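Local atomic coordinates of periplasmic binding protein/LacI transcriptional regulator (Burkholderia multivorans, PDB entry 4YLE), a protein that probably serves as the periplasmic solute-binding component of an ABC transporter, capturing a small sugar or sugar-like ligand for uptake. Residues A[30-35]-A[64-69]; A[34-39]-A[91-96]. All blocks are in the same frame, centred on the assembly; numbering follows the deposited sequence.

Contacts 1 and 2 share Lys34 and Val35 and join strand 34-39 to its two neighbours in one sheet, 66-72 in contact 1 and 95-98 in contact 2; their centres lie about 8 Å apart. Strand 34-39 is thus bonded along both edges: Val35 N and O serve contact 1, while Lys34 N and O and Ala36 N serve contact 2. A probable hydrogen bond, Leu37 N to Ile68 O at 2.8 Å, continues the pairing of contact 1 beyond residue 35, and Pro33 CA packs 3.4 Å from Asp94 OD2. The bound unknown ligand is remote, about 13 Å from the side chain of Val38 in contact 2.

Contact 1 (A[30-35]-A[64-69]); sequences AGKPKV and QFDLIT
The ring of Phe65 meets Val35 obliquely, its CD2 lying 4.1 Å from Val35 CG2, and Leu291 of helix 279-295 packs against both residues, with Ile287 of the same helix also touching the ring. Pro33 CD lies 3.1 Å from Gln64 O, and the proline side chain also touches Leu291. The carboxylate of Asp66 is approached by the Lys32 chain at about a right angle: NZ reaches OD1 at 3.0 Å on the syn side, 29° out of the carboxylate plane, in a salt bridge. Lys32 NZ also bonds to Ala62 O, so the ammonium is shared between a carboxylate and a main-chain carbonyl. The other carboxylate oxygen, Asp66 OD2, accepts a hydrogen bond from a water that also donates to Lys32 O, so direct and water-mediated links both tie Asp66 to Lys32. On the same side of the sheet, Lys34 CG touches both Asp66 CB and Ile68 CG1. Beneath these side chains the backbones pair in parallel: Asp66 N donates to Pro33 O (2.9 Å), Val35 N to Asp66 O (2.9 Å) and Ile68 N to Val35 O (2.8 Å). Both strands are thereby locked in register, Lys34 beside Asp66 and Val35 beside Leu67. Helix 45-60 connects them, and its Ala54 and Gln58 touch Leu67. The arrangement is a parallel beta-alpha-beta unit, with the first two strands of a sheet ordered 2-1-3-4-5, as in the Rossmann-like lobes of periplasmic sugar-binding proteins.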
ATOM      1  N   ALA A  30      31.580   5.421  18.426  1.00 45.72           N
ATOM      2  CA  ALA A  30      30.286   6.100  18.460  1.00 55.37           C
ATOM      3  C   ALA A  30      29.142   5.141  18.092  1.00 52.88           C
ATOM      4  O   ALA A  30      29.250   4.377  17.139  1.00 45.42           O
ATOM      5  CB  ALA A  30      30.298   7.300  17.520  1.00 54.84           C
ATOM      6  N   GLY A  31      28.050   5.183  18.846  1.00 52.29           N
ATOM      7  CA  GLY A  31      26.980   4.207  18.681  1.00 45.78           C
ATOM      8  C   GLY A  31      26.206   4.326  17.381  1.00 46.89           C
ATOM      9  O   GLY A  31      26.057   5.424  16.845  1.00 53.29           O
ATOM     10  N   LYS A  32      25.729   3.183  16.878  1.00 44.05           N
ATOM     11  CA  LYS A  32      24.837   3.127  15.711  1.00 35.00           C
ATOM     12  C   LYS A  32      23.419   3.585  16.047  1.00 33.96           C
ATOM     13  O   LYS A  32      22.879   3.179  17.072  1.00 37.70           O
ATOM     14  CB  LYS A  32      24.701   1.699  15.156  1.00 36.08           C
ATOM     15  CG  LYS A  32      25.933   0.923  14.780  1.00 42.21           C
ATOM     16  CD  LYS A  32      25.453  -0.405  14.168  1.00 48.88           C
ATOM     17  CE  LYS A  32      26.379  -1.565  14.463  1.00 61.32           C
ATOM     18  NZ  LYS A  32      25.686  -2.861  14.205  1.00 61.34           N
ATOM     19  N   PRO A  33      22.781   4.374  15.167  1.00 32.03           N
ATOM     20  CA  PRO A  33      21.347   4.591  15.382  1.00 37.32           C
ATOM     21  C   PRO A  33      20.569   3.289  15.262  1.00 30.93           C
ATOM     22  O   PRO A  33      20.932   2.419  14.444  1.00 29.23           O
ATOM     23  CB  PRO A  33      20.945   5.553  14.252  1.00 39.84           C
ATOM     24  CG  PRO A  33      22.206   5.966  13.578  1.00 44.23           C
ATOM     25  CD  PRO A  33      23.236   4.943  13.891  1.00 42.81           C
ATOM     26  N   LYS A  34      19.490   3.179  16.032  1.00 34.82           N
ATOM     27  CA  LYS A  34      18.589   2.031  15.945  1.00 31.55           C
ATOM     28  C   LYS A  34      17.286   2.494  15.290  1.00 30.16           C
ATOM     29  O   LYS A  34      16.637   3.422  15.760  1.00 31.54           O
ATOM     30  CB  LYS A  34      18.326   1.428  17.324  1.00 36.87           C
ATOM     31  CG  LYS A  34      17.763   0.000  17.300  1.00 54.23           C
ATOM     32  CD  LYS A  34      18.121  -0.799  18.576  1.00 64.79           C
ATOM     33  CE  LYS A  34      16.979  -0.853  19.604  1.00 68.43           C
ATOM     34  NZ  LYS A  34      16.987  -2.118  20.412  1.00 74.03           N
ATOM     35  N   VAL A  35      16.934   1.847  14.188  1.00 27.68           N
ATOM     36  CA  VAL A  35      15.767   2.242  13.387  1.00 27.12           C
ATOM     37  C   VAL A  35      14.724   1.141  13.425  1.00 26.07           C
ATOM     38  O   VAL A  35      15.047  -0.021  13.201  1.00 28.50           O
ATOM     39  CB  VAL A  35      16.150   2.506  11.909  1.00 25.84           C
ATOM     40  CG1 VAL A  35      14.946   2.942  11.107  1.00 25.75           C
ATOM     41  CG2 VAL A  35      17.245   3.575  11.812  1.00 29.34           C
ATOM     42  N   GLN A  64      26.403   0.999  10.035  1.00 34.82           N
ATOM     43  CA  GLN A  64      25.764   2.320   9.959  1.00 31.75           C
ATOM     44  C   GLN A  64      24.538   2.442  10.848  1.00 36.54           C
ATOM     45  O   GLN A  64      24.251   3.511  11.360  1.00 39.36           O
ATOM     46  CB  GLN A  64      25.305   2.659   8.543  1.00 30.40           C
ATOM     47  CG  GLN A  64      26.371   3.025   7.538  1.00 42.58           C
ATOM     48  CD  GLN A  64      25.752   3.399   6.181  1.00 59.56           C
ATOM     49  OE1 GLN A  64      24.570   3.785   6.101  1.00 55.61           O
ATOM     50  NE2 GLN A  64      26.546   3.276   5.111  1.00 72.79           N
ATOM     51  N   PHE A  65      23.795   1.355  10.983  1.00 30.64           N
ATOM     52  CA  PHE A  65      22.579   1.357  11.790  1.00 30.83           C
ATOM     53  C   PHE A  65      22.152  -0.062  12.142  1.00 30.13           C
ATOM     54  O   PHE A  65      22.578  -1.014  11.507  1.00 29.22           O
ATOM     55  CB  PHE A  65      21.438   2.113  11.074  1.00 29.81           C
ATOM     56  CG  PHE A  65      20.814   1.367   9.891  1.00 27.64           C
ATOM     57  CD1 PHE A  65      21.466   1.320   8.671  1.00 27.00           C
ATOM     58  CD2 PHE A  65      19.571   0.768   9.995  1.00 27.07           C
ATOM     59  CE1 PHE A  65      20.901   0.658   7.576  1.00 26.71           C
ATOM     60  CE2 PHE A  65      18.998   0.107   8.892  1.00 25.03           C
ATOM     61  CZ  PHE A  65      19.667   0.061   7.690  1.00 25.94           C
ATOM     62  N   ASP A  66      21.348  -0.178  13.200  1.00 31.03           N
ATOM     63  CA  ASP A  66      20.656  -1.421  13.541  1.00 30.64           C
ATOM     64  C   ASP A  66      19.196  -1.265  13.136  1.00 30.88           C
ATOM     65  O   ASP A  66      18.689  -0.159  13.106  1.00 29.54           O
ATOM     66  CB  ASP A  66      20.744  -1.732  15.032  1.00 33.02           C
ATOM     67  CG  ASP A  66      22.123  -2.151  15.452  1.00 41.17           C
ATOM     68  OD1 ASP A  66      22.734  -2.952  14.708  1.00 43.45           O
ATOM     69  OD2 ASP A  66      22.598  -1.667  16.505  1.00 41.81           O
ATOM     70  N   LEU A  67      18.534  -2.375  12.844  1.00 28.26           N
ATOM     71  CA  LEU A  67      17.176  -2.350  12.266  1.00 26.90           C
ATOM     72  C   LEU A  67      16.283  -3.291  13.032  1.00 27.46           C
ATOM     73  O   LEU A  67      16.647  -4.445  13.228  1.00 27.86           O
ATOM     74  CB  LEU A  67      17.198  -2.762  10.787  1.00 25.03           C
ATOM     75  CG  LEU A  67      15.828  -2.908  10.118  1.00 23.82           C
ATOM     76  CD1 LEU A  67      15.174  -1.557   9.981  1.00 23.94           C
ATOM     77  CD2 LEU A  67      15.907  -3.625   8.750  1.00 25.59           C
ATOM     78  N   ILE A  68      15.120  -2.807  13.466  1.00 27.86           N
ATOM     79  CA  ILE A  68      14.104  -3.668  14.095  1.00 28.38           C
ATOM     80  C   ILE A  68      12.879  -3.638  13.207  1.00 28.58           C
ATOM     81  O   ILE A  68      12.365  -2.559  12.984  1.00 28.41           O
ATOM     82  CB  ILE A  68      13.707  -3.171  15.511  1.00 30.72           C
ATOM     83  CG1 ILE A  68      14.952  -2.969  16.369  1.00 49.09           C
ATOM     84  CG2 ILE A  68      12.688  -4.130  16.183  1.00 31.78           C
ATOM     85  CD1 ILE A  68      15.811  -4.205  16.531  1.00 65.30           C
ATOM     86  N   THR A  69      12.428  -4.793  12.708  1.00 26.00           N
ATOM     87  CA  THR A  69      11.265  -4.829  11.799  1.00 24.69           C
ATOM     88  C   THR A  69      10.084  -5.463  12.515  1.00 25.61           C
ATOM     89  O   THR A  69      10.246  -6.356  13.346  1.00 27.43           O
ATOM     90  CB  THR A  69      11.547  -5.611  10.483  1.00 23.37           C
ATOM     91  OG1 THR A  69      11.725  -7.000  10.764  1.00 27.23           O
ATOM     92  CG2 THR A  69      12.772  -5.099   9.808  1.00 26.96           C
TER
HETATM   93  O   HOH W   1      21.967   0.651  17.793  1.00 40.03           O

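Contact 2 (A[34-39]-A[91-96])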
ATOM      1  N   LYS A  34      19.490   3.179  16.032  1.00 34.82           N
ATOM      2  CA  LYS A  34      18.589   2.031  15.945  1.00 31.55           C
ATOM      3  C   LYS A  34      17.286   2.494  15.290  1.00 30.16           C
ATOM      4  O   LYS A  34      16.637   3.422  15.760  1.00 31.54           O
ATOM      5  CB  LYS A  34      18.326   1.428  17.324  1.00 36.87           C
ATOM      6  CG  LYS A  34      17.763   0.000  17.300  1.00 54.23           C
ATOM      7  CD  LYS A  34      18.121  -0.799  18.576  1.00 64.79           C
ATOM      8  CE  LYS A  34      16.979  -0.853  19.604  1.00 68.43           C
ATOM      9  NZ  LYS A  34      16.987  -2.118  20.412  1.00 74.03           N
ATOM     10  N   VAL A  35      16.934   1.847  14.188  1.00 27.68           N
ATOM     11  CA  VAL A  35      15.767   2.242  13.387  1.00 27.12           C
ATOM     12  C   VAL A  35      14.724   1.141  13.425  1.00 26.07           C
ATOM     13  O   VAL A  35      15.047  -0.021  13.201  1.00 28.50           O
ATOM     14  CB  VAL A  35      16.150   2.506  11.909  1.00 25.84           C
ATOM     15  CG1 VAL A  35      14.946   2.942  11.107  1.00 25.75           C
ATOM     16  CG2 VAL A  35      17.245   3.575  11.812  1.00 29.34           C
ATOM     17  N   ALA A  36      13.470   1.525  13.669  1.00 27.80           N
ATOM     18  CA  ALA A  36      12.346   0.599  13.660  1.00 26.83           C
ATOM     19  C   ALA A  36      11.573   0.771  12.374  1.00 28.08           C
ATOM     20  O   ALA A  36      11.225   1.899  12.022  1.00 28.64           O
ATOM     21  CB  ALA A  36      11.427   0.842  14.855  1.00 29.58           C
ATOM     22  N   LEU A  37      11.310  -0.347  11.697  1.00 23.40           N
ATOM     23  CA  LEU A  37      10.444  -0.385  10.476  1.00 21.65           C
ATOM     24  C   LEU A  37       9.155  -1.060  10.860  1.00 22.75           C
ATOM     25  O   LEU A  37       9.158  -2.247  11.180  1.00 23.79           O
ATOM     26  CB  LEU A  37      11.107  -1.151   9.338  1.00 19.82           C
ATOM     27  CG  LEU A  37      10.256  -1.312   8.067  1.00 18.38           C
ATOM     28  CD1 LEU A  37       9.942   0.023   7.431  1.00 19.10           C
ATOM     29  CD2 LEU A  37      10.981  -2.182   7.067  1.00 18.77           C
ATOM     30  N   VAL A  38       8.055  -0.302  10.825  1.00 23.16           N
ATOM     31  CA  VAL A  38       6.755  -0.793  11.293  1.00 24.63           C
ATOM     32  C   VAL A  38       5.814  -0.892  10.108  1.00 23.23           C
ATOM     33  O   VAL A  38       5.478   0.106   9.504  1.00 22.54           O
ATOM     34  CB  VAL A  38       6.196   0.138  12.377  1.00 26.98           C
ATOM     35  CG1 VAL A  38       4.748  -0.258  12.793  1.00 28.73           C
ATOM     36  CG2 VAL A  38       7.135   0.118  13.588  1.00 28.78           C
HETATM   37  N   MSE A  39       5.425  -2.123   9.779  1.00 23.09           N
HETATM   38  CA  MSE A  39       4.712  -2.423   8.550  1.00 21.81           C
HETATM   39  C   MSE A  39       3.289  -2.848   8.845  1.00 23.43           C
HETATM   40  O   MSE A  39       2.864  -2.844   9.974  1.00 25.37           O
HETATM   41  CB  MSE A  39       5.446  -3.519   7.795  1.00 20.69           C
HETATM   42  CG  MSE A  39       6.841  -3.070   7.402  1.00 26.54           C
HETATM   43 SE   MSE A  39       7.854  -4.489   6.505  1.00 27.28          SE
HETATM   44  CE  MSE A  39       8.296  -5.493   8.132  1.00 36.25           C
ATOM     45  N   SER A  91      11.609   1.256  23.838  1.00 48.65           N
ATOM     46  CA  SER A  91      12.944   0.761  23.526  1.00 47.93           C
ATOM     47  C   SER A  91      13.896   1.880  23.096  1.00 47.12           C
ATOM     48  O   SER A  91      15.037   1.613  22.745  1.00 46.52           O
ATOM     49  CB  SER A  91      12.876  -0.297  22.420  1.00 62.29           C
ATOM     50  OG  SER A  91      12.214  -1.463  22.873  1.00 65.12           O
ATOM     51  N   LYS A  92      13.411   3.121  23.095  1.00 47.23           N
ATOM     52  CA  LYS A  92      14.235   4.282  22.758  1.00 46.85           C
ATOM     53  C   LYS A  92      14.953   4.111  21.414  1.00 43.99           C
ATOM     54  O   LYS A  92      16.131   4.418  21.295  1.00 43.80           O
ATOM     55  CB  LYS A  92      15.274   4.553  23.859  1.00 49.96           C
ATOM     56  CG  LYS A  92      14.694   4.780  25.249  1.00 54.80           C
ATOM     57  CD  LYS A  92      14.242   6.213  25.438  1.00 60.78           C
ATOM     58  CE  LYS A  92      14.055   6.548  26.909  1.00 67.41           C
ATOM     59  NZ  LYS A  92      13.229   7.776  27.102  1.00 70.12           N
ATOM     60  N   VAL A  93      14.254   3.618  20.395  1.00 40.95           N
ATOM     61  CA  VAL A  93      14.831   3.653  19.057  1.00 38.02           C
ATOM     62  C   VAL A  93      15.063   5.115  18.689  1.00 37.79           C
ATOM     63  O   VAL A  93      14.453   6.015  19.274  1.00 39.40           O
ATOM     64  CB  VAL A  93      13.922   2.983  17.995  1.00 35.87           C
ATOM     65  CG1 VAL A  93      13.759   1.487  18.290  1.00 35.76           C
ATOM     66  CG2 VAL A  93      12.556   3.686  17.925  1.00 36.38           C
ATOM     67  N   ASP A  94      15.923   5.342  17.703  1.00 35.94           N
ATOM     68  CA  ASP A  94      16.253   6.690  17.252  1.00 36.63           C
ATOM     69  C   ASP A  94      15.380   7.182  16.112  1.00 34.65           C
ATOM     70  O   ASP A  94      15.225   8.385  15.902  1.00 33.96           O
ATOM     71  CB  ASP A  94      17.717   6.724  16.843  1.00 35.32           C
ATOM     72  CG  ASP A  94      18.616   6.343  17.994  1.00 49.17           C
ATOM     73  OD1 ASP A  94      18.674   7.110  18.991  1.00 42.51           O
ATOM     74  OD2 ASP A  94      19.218   5.257  17.913  1.00 37.57           O
ATOM     75  N   ALA A  95      14.814   6.244  15.369  1.00 31.45           N
ATOM     76  CA  ALA A  95      13.919   6.600  14.299  1.00 29.58           C
ATOM     77  C   ALA A  95      12.899   5.501  14.110  1.00 28.54           C
ATOM     78  O   ALA A  95      13.167   4.345  14.422  1.00 28.50           O
ATOM     79  CB  ALA A  95      14.697   6.836  13.004  1.00 27.44           C
ATOM     80  N   ILE A  96      11.733   5.891  13.597  1.00 27.92           N
ATOM     81  CA  ILE A  96      10.664   4.964  13.245  1.00 26.85           C
ATOM     82  C   ILE A  96      10.213   5.252  11.832  1.00 24.70           C
ATOM     83  O   ILE A  96       9.897   6.392  11.498  1.00 25.06           O
ATOM     84  CB  ILE A  96       9.446   5.092  14.178  1.00 28.87           C
ATOM     85  CG1 ILE A  96       9.797   4.639  15.584  1.00 31.16           C
ATOM     86  CG2 ILE A  96       8.287   4.243  13.637  1.00 31.67           C
ATOM     87  CD1 ILE A  96       8.728   4.973  16.608  1.00 33.63           C
TER
HETATM   88  O   HOH W   2      14.913  -2.591  23.112  1.00 61.69           O
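Asp94 and Lys34 grip each other through two hydrogen bonds. Lys34 N donates to Asp94 OD2 at 2.8 Å, nearly straight (171°) and onto the anti lone pair; Asp94 N returns a bond to Lys34 O at 2.8 Å, in the carbonyl plane. A chi1 of -59° puts Asp94 CG beside its own backbone N, 3.8 Å from Lys34 N. The Lys34 carbonyl also takes a weak bond from Ala95 N. Two residues past Lys34, Ala36 N donates to Ala95 O at 2.9 Å, starting the regular parallel pairing with strand 95-98.

The apolar contacts fall on two faces. Val35 CG2 meets Ala95 CB at 4.3 Å on the face covered by helix 279-295. On the other, Ala36 CB lies 4.2 Å from both Val93 CG1 and Ile96 CG1, and Val38 CG2 touches Ile96 CG2; Met88 of helix 78-90 packs on Ala36 and Ile96. Near the exposed Ser91, the Lys34 side chain crosses that of Val93 at about a right angle, CE nearest CG1, while a water joins Ser91 OG to Lys34 NZ, the latter link weak.

A side-chain carboxylate thus substitutes for a main-chain acceptor at the start of the pairing, with small and branched aliphatic groups sealing the buried interior.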